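Local coordinates for sphingomyelinase C (Streptomyces griseocarneus, PDB 7CNE), which is an enzyme of the endonuclease/exonuclease/phosphatase family, with a DNase I-like fold built round two packed beta-sheets, at residues A[13-18]-A[286-291]; A[222-227]-A[241-246]; A[247-252]-A[259-264]. One frame throughout, in Å; residues are numbered along the deposited sequence.

How the contacts relate
Strand 12-19 gives contact 1 its first half, and the second half comes almost at the C terminus, in the loop before strand 293-297. Contact 1 therefore closes a loop that takes in nearly the whole chain. Both other contacts lie within it, one after the other. Contact 2 joins the two loops that flank helix 232-237. Contact 3 follows at once and ties strand 247-251, at the edge of one sheet, to strand 261-265 of the other. The three meet at Asp247: its OD2 probably hydrogen-bonds Ser225 OG of contact 2 and His290 ND1 of contact 1. Contacts 1 and 2 also share a probable Tyr291-Ser225 backbone bond.

Contact 1 (A[13-18]-A[286-291]); sequences LTYNTF and DLSGHY
Asn16 of strand 12-19 and His290 of the loop before strand 293-297 meet in a polar pocket that probably corresponds to the active-site cleft of the DNase I-like fold. The amide of Asn16 is stacked on the imidazole of His290, with the planes 9° apart. Asn16 CB makes a CH-pi contact over one ring face, 3.8 Å from the centroid of His290. The first torsion of Asn16 puts CG anti to the backbone N (chi1 -177°), and CG rests 3.7 Å from His290 CD2. The polar ends have other partners. Asn16 ND2 bonds Asp194 and Glu53. His290 ND1 bonds Asp247, and NE2 bonds a succinic acid molecule. Asn16 OD1 accepts from Phe18 N at 3.1 Å, an Asx turn. Bonds at both ends of the amide should fix its rotation.

Ser288 joins loop to strand. Ser288 OG donates to Asn16 O at 2.7 Å, with a C=O...donor angle of 168°. Ser288 OG also accepts from His290 N at 3.3 Å, an ST turn. Tyr15 OH lies 3.4 Å from Leu287 CB and bonds a water in its ring plane. A second water bridges Asn16 N and Tyr291 O.

Leu287 and Tyr15 both pack on Ile37 of helix 30-39, and Phe18 packs on helix 232-237. The backbone of strand 12-19 pairs with strands 48-54 and 293-297.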
loop_
_atom_site.group_PDB
_atom_site.type_symbol
_atom_site.label_atom_id
_atom_site.label_comp_id
_atom_site.label_asym_id
_atom_site.label_seq_id
_atom_site.Cartn_x
_atom_site.Cartn_y
_atom_site.Cartn_z
ATOM N N LEU A 13 -4.706 -8.069 -2.007
ATOM C CA LEU A 13 -5.346 -6.760 -1.893
ATOM C C LEU A 13 -4.314 -5.704 -1.519
ATOM O O LEU A 13 -3.503 -5.912 -0.613
ATOM C CB LEU A 13 -6.458 -6.786 -0.838
ATOM C CG LEU A 13 -6.979 -5.450 -0.301
ATOM C CD1 LEU A 13 -7.821 -4.709 -1.360
ATOM C CD2 LEU A 13 -7.795 -5.665 0.976
ATOM N N THR A 14 -4.345 -4.567 -2.207
ATOM C CA THR A 14 -3.630 -3.392 -1.735
ATOM C C THR A 14 -4.654 -2.288 -1.519
ATOM O O THR A 14 -5.540 -2.090 -2.355
ATOM C CB THR A 14 -2.498 -2.957 -2.697
ATOM O OG1 THR A 14 -1.845 -1.802 -2.173
ATOM C CG2 THR A 14 -2.990 -2.661 -4.117
ATOM N N TYR A 15 -4.550 -1.592 -0.383
ATOM C CA TYR A 15 -5.560 -0.607 0.002
ATOM C C TYR A 15 -4.941 0.498 0.841
ATOM O O TYR A 15 -4.376 0.237 1.910
ATOM C CB TYR A 15 -6.696 -1.270 0.780
ATOM C CG TYR A 15 -7.870 -0.353 1.052
ATOM C CD1 TYR A 15 -8.447 0.403 0.032
ATOM C CD2 TYR A 15 -8.407 -0.246 2.335
ATOM C CE1 TYR A 15 -9.551 1.232 0.282
ATOM C CE2 TYR A 15 -9.490 0.569 2.594
ATOM C CZ TYR A 15 -10.061 1.308 1.576
ATOM O OH TYR A 15 -11.149 2.111 1.869
ATOM N N ASN A 16 -5.072 1.734 0.373
ATOM C CA ASN A 16 -4.648 2.904 1.135
ATOM C C ASN A 16 -5.804 3.300 2.050
ATOM O O ASN A 16 -6.850 3.742 1.572
ATOM C CB ASN A 16 -4.260 4.038 0.190
ATOM C CG ASN A 16 -3.742 5.274 0.923
ATOM O OD1 ASN A 16 -4.265 5.653 1.973
ATOM N ND2 ASN A 16 -2.717 5.921 0.356
ATOM N N THR A 17 -5.600 3.171 3.365
ATOM C CA THR A 17 -6.672 3.293 4.350
ATOM C C THR A 17 -6.955 4.718 4.806
ATOM O O THR A 17 -7.974 4.934 5.465
ATOM C CB THR A 17 -6.359 2.469 5.600
ATOM O OG1 THR A 17 -5.204 3.022 6.249
ATOM C CG2 THR A 17 -6.117 1.002 5.246
ATOM N N PHE A 18 -6.073 5.678 4.525
ATOM C CA PHE A 18 -6.260 7.066 4.962
ATOM C C PHE A 18 -6.589 7.147 6.459
ATOM O O PHE A 18 -7.561 7.781 6.884
ATOM C CB PHE A 18 -7.338 7.755 4.121
ATOM C CG PHE A 18 -7.457 9.233 4.372
ATOM C CD1 PHE A 18 -6.339 10.051 4.299
ATOM C CD2 PHE A 18 -8.684 9.803 4.682
ATOM C CE1 PHE A 18 -6.442 11.415 4.527
ATOM C CE2 PHE A 18 -8.795 11.172 4.907
ATOM C CZ PHE A 18 -7.673 11.975 4.835
ATOM N N ASP A 286 -17.379 6.741 1.316
ATOM C CA ASP A 286 -16.241 5.874 1.030
ATOM C C ASP A 286 -15.405 5.728 2.288
ATOM O O ASP A 286 -15.403 6.613 3.150
ATOM C CB ASP A 286 -15.356 6.409 -0.102
ATOM C CG ASP A 286 -16.121 6.599 -1.392
ATOM O OD1 ASP A 286 -16.744 7.668 -1.552
ATOM O OD2 ASP A 286 -16.109 5.674 -2.232
ATOM N N LEU A 287 -14.693 4.604 2.386
ATOM C CA LEU A 287 -13.888 4.341 3.569
ATOM C C LEU A 287 -12.490 4.940 3.466
ATOM O O LEU A 287 -11.775 4.999 4.472
ATOM C CB LEU A 287 -13.808 2.835 3.827
ATOM C CG LEU A 287 -15.148 2.211 4.249
ATOM C CD1 LEU A 287 -15.018 0.709 4.468
ATOM C CD2 LEU A 287 -15.679 2.885 5.504
ATOM N N SER A 288 -12.097 5.398 2.287
ATOM C CA SER A 288 -10.838 6.109 2.113
ATOM C C SER A 288 -10.917 6.843 0.786
ATOM O O SER A 288 -11.910 6.741 0.056
ATOM C CB SER A 288 -9.632 5.162 2.182
ATOM O OG SER A 288 -9.429 4.475 0.969
ATOM N N GLY A 289 -9.867 7.607 0.484
ATOM C CA GLY A 289 -9.817 8.315 -0.776
ATOM C C GLY A 289 -9.414 7.469 -1.959
ATOM O O GLY A 289 -9.572 7.908 -3.102
ATOM N N HIS A 290 -8.904 6.265 -1.709
ATOM C CA HIS A 290 -8.538 5.320 -2.753
ATOM C C HIS A 290 -9.610 4.239 -2.887
ATOM O O HIS A 290 -10.401 3.992 -1.972
ATOM C CB HIS A 290 -7.186 4.664 -2.447
ATOM C CG HIS A 290 -6.010 5.586 -2.601
ATOM N ND1 HIS A 290 -5.049 5.409 -3.573
ATOM C CD2 HIS A 290 -5.631 6.680 -1.896
ATOM C CE1 HIS A 290 -4.134 6.356 -3.466
ATOM N NE2 HIS A 290 -4.467 7.144 -2.459
ATOM N N TYR A 291 -9.620 3.610 -4.016
ATOM C CA TYR A 291 -10.331 2.353 -4.125
ATOM C C TYR A 291 -9.374 1.188 -3.910
ATOM O O TYR A 291 -8.204 1.258 -4.298
ATOM C CB TYR A 291 -10.993 2.218 -5.500
ATOM C CG TYR A 291 -12.090 3.237 -5.734
ATOM C CD1 TYR A 291 -13.090 3.449 -4.782
ATOM C CD2 TYR A 291 -12.125 3.987 -6.908
ATOM C CE1 TYR A 291 -14.107 4.390 -5.007
ATOM C CE2 TYR A 291 -13.126 4.925 -7.136
ATOM C CZ TYR A 291 -14.109 5.121 -6.185
ATOM O OH TYR A 291 -15.096 6.052 -6.427
HETATM O O HOH W 1 -12.320 3.422 -0.098
HETATM O O HOH W 2 -5.881 1.601 -2.475
HETATM O O HOH W 3 -6.937 6.859 0.842
#

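Contact 2 (A[222-227]-A[241-246]); sequences HPYSFD and DPREDL
Arg243 crosses Tyr224 at about a right angle. Arg243 CB sits over one face of the tyrosine ring, 3.8 Å from the centroid of Tyr224, a CH-pi contact. Pro223 CB lies over the opposite face. The arginine chain bends at its third torsion (chi3 73°), which places Arg243 NE 3.4 Å from Tyr224 CD2. The ring and guanidinium planes stand 43° apart, with Tyr224 CE2 over a guanidinium face.

Asp227 runs beside Arg243, pointing the same way. Asp227 OD2 forms a salt bridge with Arg243 NH2 at 2.7 Å, through the syn lone pair. The anti lone pair of Asp227 OD2 takes His222 NE2 at 2.6 Å, in the imidazole plane and almost straight. Asp227 OD1 accepts from the backbone N of Lys229 and Glu230, so both carboxylate oxygens are held. Arg243 NH2 has a second salt bridge, to Glu230.

The two loops flank helix 232-237 and meet in a single antiparallel bridge. Phe226 and Glu244 are a hydrogen-bonded pair, with Phe226 N bonding Glu244 O at 2.9 Å and Glu244 N bonding Phe226 O in return.

Beyond this bridge each segment offers a side-chain acceptor to the other's backbone. Asp245 OD1 takes Ser225 N at 2.9 Å, on its anti side and tilted from the carboxylate plane. Ser225 OG takes Leu246 N and also bonds Asp247. Asp245 OD2 bonds Ser199 and salt-bridges Arg219.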
loop_
_atom_site.group_PDB
_atom_site.type_symbol
_atom_site.label_atom_id
_atom_site.label_comp_id
_atom_site.label_asym_id
_atom_site.label_seq_id
_atom_site.Cartn_x
_atom_site.Cartn_y
_atom_site.Cartn_z
ATOM N N HIS A 222 -12.721 -0.293 -12.294
ATOM C CA HIS A 222 -12.834 1.151 -12.422
ATOM C C HIS A 222 -11.522 1.729 -12.953
ATOM O O HIS A 222 -10.439 1.225 -12.617
ATOM C CB HIS A 222 -13.196 1.766 -11.070
ATOM C CG HIS A 222 -13.611 3.200 -11.150
ATOM N ND1 HIS A 222 -14.795 3.600 -11.737
ATOM C CD2 HIS A 222 -13.009 4.330 -10.709
ATOM C CE1 HIS A 222 -14.900 4.917 -11.655
ATOM N NE2 HIS A 222 -13.830 5.383 -11.037
ATOM N N PRO A 223 -11.576 2.751 -13.818
ATOM C CA PRO A 223 -10.335 3.276 -14.409
ATOM C C PRO A 223 -9.404 3.970 -13.423
ATOM O O PRO A 223 -8.210 4.069 -13.723
ATOM C CB PRO A 223 -10.839 4.267 -15.472
ATOM C CG PRO A 223 -12.248 4.577 -15.067
ATOM C CD PRO A 223 -12.768 3.312 -14.472
ATOM N N TYR A 224 -9.886 4.463 -12.278
ATOM C CA TYR A 224 -9.079 5.328 -11.416
ATOM C C TYR A 224 -9.152 4.859 -9.969
ATOM O O TYR A 224 -10.186 5.028 -9.317
ATOM C CB TYR A 224 -9.543 6.783 -11.501
ATOM C CG TYR A 224 -9.657 7.322 -12.908
ATOM C CD1 TYR A 224 -8.522 7.639 -13.650
ATOM C CD2 TYR A 224 -10.904 7.524 -13.490
ATOM C CE1 TYR A 224 -8.628 8.137 -14.943
ATOM C CE2 TYR A 224 -11.021 8.019 -14.774
ATOM C CZ TYR A 224 -9.881 8.326 -15.493
ATOM O OH TYR A 224 -10.011 8.817 -16.770
ATOM N N SER A 225 -8.043 4.331 -9.443
ATOM C CA SER A 225 -8.036 3.970 -8.030
ATOM C C SER A 225 -7.932 5.186 -7.113
ATOM O O SER A 225 -8.131 5.042 -5.902
ATOM C CB SER A 225 -6.898 2.982 -7.737
ATOM O OG SER A 225 -5.650 3.643 -7.695
ATOM N N PHE A 226 -7.620 6.384 -7.647
ATOM C CA PHE A 226 -7.695 7.632 -6.875
ATOM C C PHE A 226 -8.586 8.610 -7.645
ATOM O O PHE A 226 -8.102 9.497 -8.359
ATOM C CB PHE A 226 -6.319 8.221 -6.593
ATOM C CG PHE A 226 -6.355 9.349 -5.605
ATOM C CD1 PHE A 226 -6.697 9.111 -4.283
ATOM C CD2 PHE A 226 -6.080 10.650 -6.001
ATOM C CE1 PHE A 226 -6.750 10.144 -3.363
ATOM C CE2 PHE A 226 -6.133 11.690 -5.086
ATOM C CZ PHE A 226 -6.468 11.434 -3.769
ATOM N N ASP A 227 -9.902 8.453 -7.478
ATOM C CA ASP A 227 -10.893 9.148 -8.301
ATOM C C ASP A 227 -11.348 10.406 -7.566
ATOM O O ASP A 227 -12.261 10.363 -6.737
ATOM C CB ASP A 227 -12.070 8.229 -8.621
ATOM C CG ASP A 227 -12.924 8.753 -9.772
ATOM O OD1 ASP A 227 -13.067 9.987 -9.892
ATOM O OD2 ASP A 227 -13.445 7.928 -10.557
ATOM N N ASP A 241 -8.172 18.502 -8.658
ATOM C CA ASP A 241 -7.067 17.733 -9.210
ATOM C C ASP A 241 -7.573 16.596 -10.093
ATOM O O ASP A 241 -8.694 16.101 -9.913
ATOM C CB ASP A 241 -6.194 17.179 -8.080
ATOM C CG ASP A 241 -5.430 18.278 -7.357
ATOM O OD1 ASP A 241 -4.480 18.823 -7.954
ATOM O OD2 ASP A 241 -5.793 18.613 -6.207
ATOM N N PRO A 242 -6.775 16.170 -11.069
ATOM C CA PRO A 242 -7.255 15.150 -12.005
ATOM C C PRO A 242 -7.388 13.799 -11.329
ATOM O O PRO A 242 -6.732 13.510 -10.326
ATOM C CB PRO A 242 -6.170 15.123 -13.088
ATOM C CG PRO A 242 -4.926 15.522 -12.361
ATOM C CD PRO A 242 -5.365 16.527 -11.317
ATOM N N ARG A 243 -8.260 12.973 -11.888
ATOM C CA ARG A 243 -8.366 11.591 -11.450
ATOM C C ARG A 243 -7.138 10.817 -11.912
ATOM O O ARG A 243 -6.681 10.982 -13.044
ATOM C CB ARG A 243 -9.645 10.970 -12.018
ATOM C CG ARG A 243 -10.832 11.928 -11.944
ATOM C CD ARG A 243 -11.866 11.611 -12.992
ATOM N NE ARG A 243 -12.606 10.406 -12.657
ATOM C CZ ARG A 243 -13.790 10.094 -13.170
ATOM N NH1 ARG A 243 -14.362 10.910 -14.051
ATOM N NH2 ARG A 243 -14.389 8.961 -12.813
ATOM N N GLU A 244 -6.574 9.988 -11.025
ATOM C CA GLU A 244 -5.453 9.141 -11.411
ATOM C C GLU A 244 -5.619 7.744 -10.821
ATOM O O GLU A 244 -6.610 7.423 -10.158
ATOM C CB GLU A 244 -4.090 9.754 -11.039
ATOM C CG GLU A 244 -4.035 11.272 -11.114
ATOM C CD GLU A 244 -2.646 11.854 -10.872
ATOM O OE1 GLU A 244 -1.846 11.264 -10.125
ATOM O OE2 GLU A 244 -2.359 12.916 -11.465
ATOM N N ASP A 245 -4.632 6.900 -11.096
ATOM C CA ASP A 245 -4.775 5.453 -10.963
ATOM C C ASP A 245 -3.437 4.925 -10.458
ATOM O O ASP A 245 -2.525 4.689 -11.259
ATOM C CB ASP A 245 -5.155 4.844 -12.308
ATOM C CG ASP A 245 -5.545 3.405 -12.206
ATOM O OD1 ASP A 245 -6.123 3.018 -11.163
ATOM O OD2 ASP A 245 -5.263 2.655 -13.169
ATOM N N LEU A 246 -3.338 4.712 -9.136
ATOM C CA LEU A 246 -2.054 4.718 -8.444
ATOM C C LEU A 246 -1.641 3.413 -7.772
ATOM O O LEU A 246 -0.503 3.336 -7.287
ATOM C CB LEU A 246 -2.048 5.822 -7.368
ATOM C CG LEU A 246 -2.425 7.233 -7.832
ATOM C CD1 LEU A 246 -2.429 8.225 -6.656
ATOM C CD2 LEU A 246 -1.445 7.648 -8.898
#

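Contact 3 (A[247-252]-A[259-264]); sequences DYVLHR and AGWRNT
Asn263 has CG anti to its carbonyl carbon (chi1 -73°), which sets CG toward the strand of Val249. Trp261 has CG anti to its backbone N (chi1 -175°), which starts the indole on its way toward the same residue and His251. The Asn263 amide grips Val249 at two points. Asn263 OD1 accepts from Val249 N at 2.9 Å. The donor stands above the carbonyl plane, yet the bond is close to straight. Asn263 ND2 gives to Val249 O at 2.9 Å, with the acceptor in the amide plane. Asn263 ND2 also gives to Arg262 O, at 3.1 Å, in its own strand. Trp261 NE1 is the second donor to Val249 O, at 2.9 Å and in the indole plane. Val249 O is thus held by two side chains in a buried place.

Strand 247-251 is the outermost strand of one sheet, and strand 261-265 belongs to the other. They run nearly antiparallel, as neighbours across the interface of the DNase I-like beta-sandwich. The axes of segments 247-251 and 261-264 come within 7.5 Å. The backbone of strand 247-251 pairs on one side with strand 188-192 and the residue after it. Here the polar groups of Val249 are met by side chains of the facing sheet.

His251 and Trp261 form an edge-to-face (T-shaped) pair. The planes are at 79°. The centroids of the His251 ring and the Trp261 six-membered ring are 4.3 Å apart. His251 NE2 points over the centre of the indole, 3.3 Å from Trp261 CD2. Val249 CG1 packs on Trp261 CZ2 at 3.9 Å. Ala295 of strand 293-297 touches Val249, Trp261 and Asn263, while Met190 of strand 188-192 touches His251 and Trp261.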
loop_
_atom_site.group_PDB
_atom_site.type_symbol
_atom_site.label_atom_id
_atom_site.label_comp_id
_atom_site.label_asym_id
_atom_site.label_seq_id
_atom_site.Cartn_x
_atom_site.Cartn_y
_atom_site.Cartn_z
ATOM N N ASP A 247 -2.507 2.399 -7.713
ATOM C CA ASP A 247 -2.337 1.263 -6.809
ATOM C C ASP A 247 -2.184 -0.031 -7.607
ATOM O O ASP A 247 -2.948 -0.277 -8.543
ATOM C CB ASP A 247 -3.533 1.191 -5.848
ATOM C CG ASP A 247 -3.704 2.483 -5.028
ATOM O OD1 ASP A 247 -2.893 2.713 -4.103
ATOM O OD2 ASP A 247 -4.640 3.276 -5.307
ATOM N N TYR A 248 -1.196 -0.858 -7.238
ATOM C CA TYR A 248 -0.751 -1.968 -8.076
ATOM C C TYR A 248 -0.344 -3.174 -7.241
ATOM O O TYR A 248 0.083 -3.040 -6.092
ATOM C CB TYR A 248 0.468 -1.583 -8.928
ATOM C CG TYR A 248 0.299 -0.369 -9.818
ATOM C CD1 TYR A 248 0.587 0.912 -9.346
ATOM C CD2 TYR A 248 -0.102 -0.512 -11.148
ATOM C CE1 TYR A 248 0.463 2.025 -10.170
ATOM C CE2 TYR A 248 -0.227 0.597 -11.984
ATOM C CZ TYR A 248 0.060 1.866 -11.481
ATOM O OH TYR A 248 -0.076 2.982 -12.283
ATOM N N VAL A 249 -0.436 -4.357 -7.855
ATOM C CA VAL A 249 0.250 -5.566 -7.389
ATOM C C VAL A 249 0.886 -6.192 -8.620
ATOM O O VAL A 249 0.178 -6.719 -9.484
ATOM C CB VAL A 249 -0.689 -6.567 -6.703
ATOM C CG1 VAL A 249 0.109 -7.782 -6.146
ATOM C CG2 VAL A 249 -1.525 -5.892 -5.611
ATOM N N LEU A 250 2.213 -6.140 -8.707
ATOM C CA LEU A 250 2.919 -6.522 -9.928
ATOM C C LEU A 250 4.040 -7.504 -9.615
ATOM O O LEU A 250 4.800 -7.313 -8.660
ATOM C CB LEU A 250 3.496 -5.288 -10.646
ATOM C CG LEU A 250 2.470 -4.260 -11.136
ATOM C CD1 LEU A 250 3.143 -2.961 -11.642
ATOM C CD2 LEU A 250 1.577 -4.866 -12.215
ATOM N N HIS A 251 4.145 -8.543 -10.438
ATOM C CA HIS A 251 5.201 -9.534 -10.317
ATOM C C HIS A 251 6.528 -8.990 -10.844
ATOM O O HIS A 251 6.583 -8.013 -11.599
ATOM C CB HIS A 251 4.823 -10.809 -11.065
ATOM C CG HIS A 251 3.749 -11.589 -10.386
ATOM N ND1 HIS A 251 4.019 -12.541 -9.426
ATOM C CD2 HIS A 251 2.401 -11.535 -10.495
ATOM C CE1 HIS A 251 2.884 -13.054 -8.989
ATOM N NE2 HIS A 251 1.887 -12.460 -9.619
ATOM N N ARG A 252 7.605 -9.653 -10.433
ATOM C CA ARG A 252 8.966 -9.288 -10.814
ATOM C C ARG A 252 9.390 -10.037 -12.072
ATOM O O ARG A 252 9.145 -11.241 -12.201
ATOM C CB ARG A 252 9.924 -9.622 -9.667
ATOM C CG ARG A 252 11.365 -9.230 -9.893
ATOM C CD ARG A 252 12.085 -9.161 -8.548
ATOM N NE ARG A 252 13.515 -8.919 -8.675
ATOM C CZ ARG A 252 14.081 -7.717 -8.728
ATOM N NH1 ARG A 252 13.339 -6.616 -8.672
ATOM N NH2 ARG A 252 15.399 -7.620 -8.841
ATOM N N ALA A 259 -0.302 -17.150 -14.956
ATOM C CA ALA A 259 -0.727 -16.554 -16.208
ATOM C C ALA A 259 -2.017 -15.767 -15.999
ATOM O O ALA A 259 -2.808 -16.043 -15.089
ATOM C CB ALA A 259 -0.927 -17.631 -17.279
ATOM N N GLY A 260 -2.221 -14.769 -16.852
ATOM C CA GLY A 260 -3.443 -13.990 -16.769
ATOM C C GLY A 260 -3.562 -13.220 -15.474
ATOM O O GLY A 260 -4.655 -13.135 -14.899
ATOM N N TRP A 261 -2.455 -12.652 -15.002
ATOM C CA TRP A 261 -2.462 -11.880 -13.769
ATOM C C TRP A 261 -3.215 -10.574 -13.969
ATOM O O TRP A 261 -2.950 -9.830 -14.920
ATOM C CB TRP A 261 -1.028 -11.607 -13.328
ATOM C CG TRP A 261 -0.914 -10.920 -12.016
ATOM C CD1 TRP A 261 -0.571 -9.613 -11.796
ATOM C CD2 TRP A 261 -1.116 -11.509 -10.728
ATOM N NE1 TRP A 261 -0.562 -9.352 -10.440
ATOM C CE2 TRP A 261 -0.888 -10.500 -9.766
ATOM C CE3 TRP A 261 -1.479 -12.793 -10.294
ATOM C CZ2 TRP A 261 -1.003 -10.736 -8.403
ATOM C CZ3 TRP A 261 -1.593 -13.027 -8.945
ATOM C CH2 TRP A 261 -1.362 -12.004 -8.009
ATOM N N ARG A 262 -4.139 -10.281 -13.059
ATOM C CA ARG A 262 -5.004 -9.116 -13.162
ATOM C C ARG A 262 -4.857 -8.221 -11.929
ATOM O O ARG A 262 -4.611 -8.704 -10.820
ATOM C CB ARG A 262 -6.472 -9.567 -13.334
ATOM C CG ARG A 262 -7.514 -8.445 -13.329
ATOM C CD ARG A 262 -8.891 -8.979 -13.759
ATOM N NE ARG A 262 -8.908 -9.306 -15.185
ATOM C CZ ARG A 262 -10.005 -9.564 -15.891
ATOM N NH1 ARG A 262 -11.199 -9.571 -15.305
ATOM N NH2 ARG A 262 -9.902 -9.833 -17.186
ATOM N N ASN A 263 -4.986 -6.909 -12.135
ATOM C CA ASN A 263 -5.281 -5.947 -11.068
ATOM C C ASN A 263 -6.679 -5.398 -11.339
ATOM O O ASN A 263 -6.913 -4.824 -12.409
ATOM C CB ASN A 263 -4.288 -4.771 -11.039
ATOM C CG ASN A 263 -2.896 -5.134 -10.505
ATOM O OD1 ASN A 263 -2.074 -4.237 -10.283
ATOM N ND2 ASN A 263 -2.616 -6.423 -10.320
ATOM N N THR A 264 -7.596 -5.551 -10.390
ATOM C CA THR A 264 -8.949 -5.015 -10.531
ATOM C C THR A 264 -9.166 -3.884 -9.531
ATOM O O THR A 264 -9.022 -4.083 -8.318
ATOM C CB THR A 264 -10.002 -6.107 -10.335
ATOM O OG1 THR A 264 -9.759 -7.157 -11.275
ATOM C CG2 THR A 264 -11.397 -5.545 -10.571
#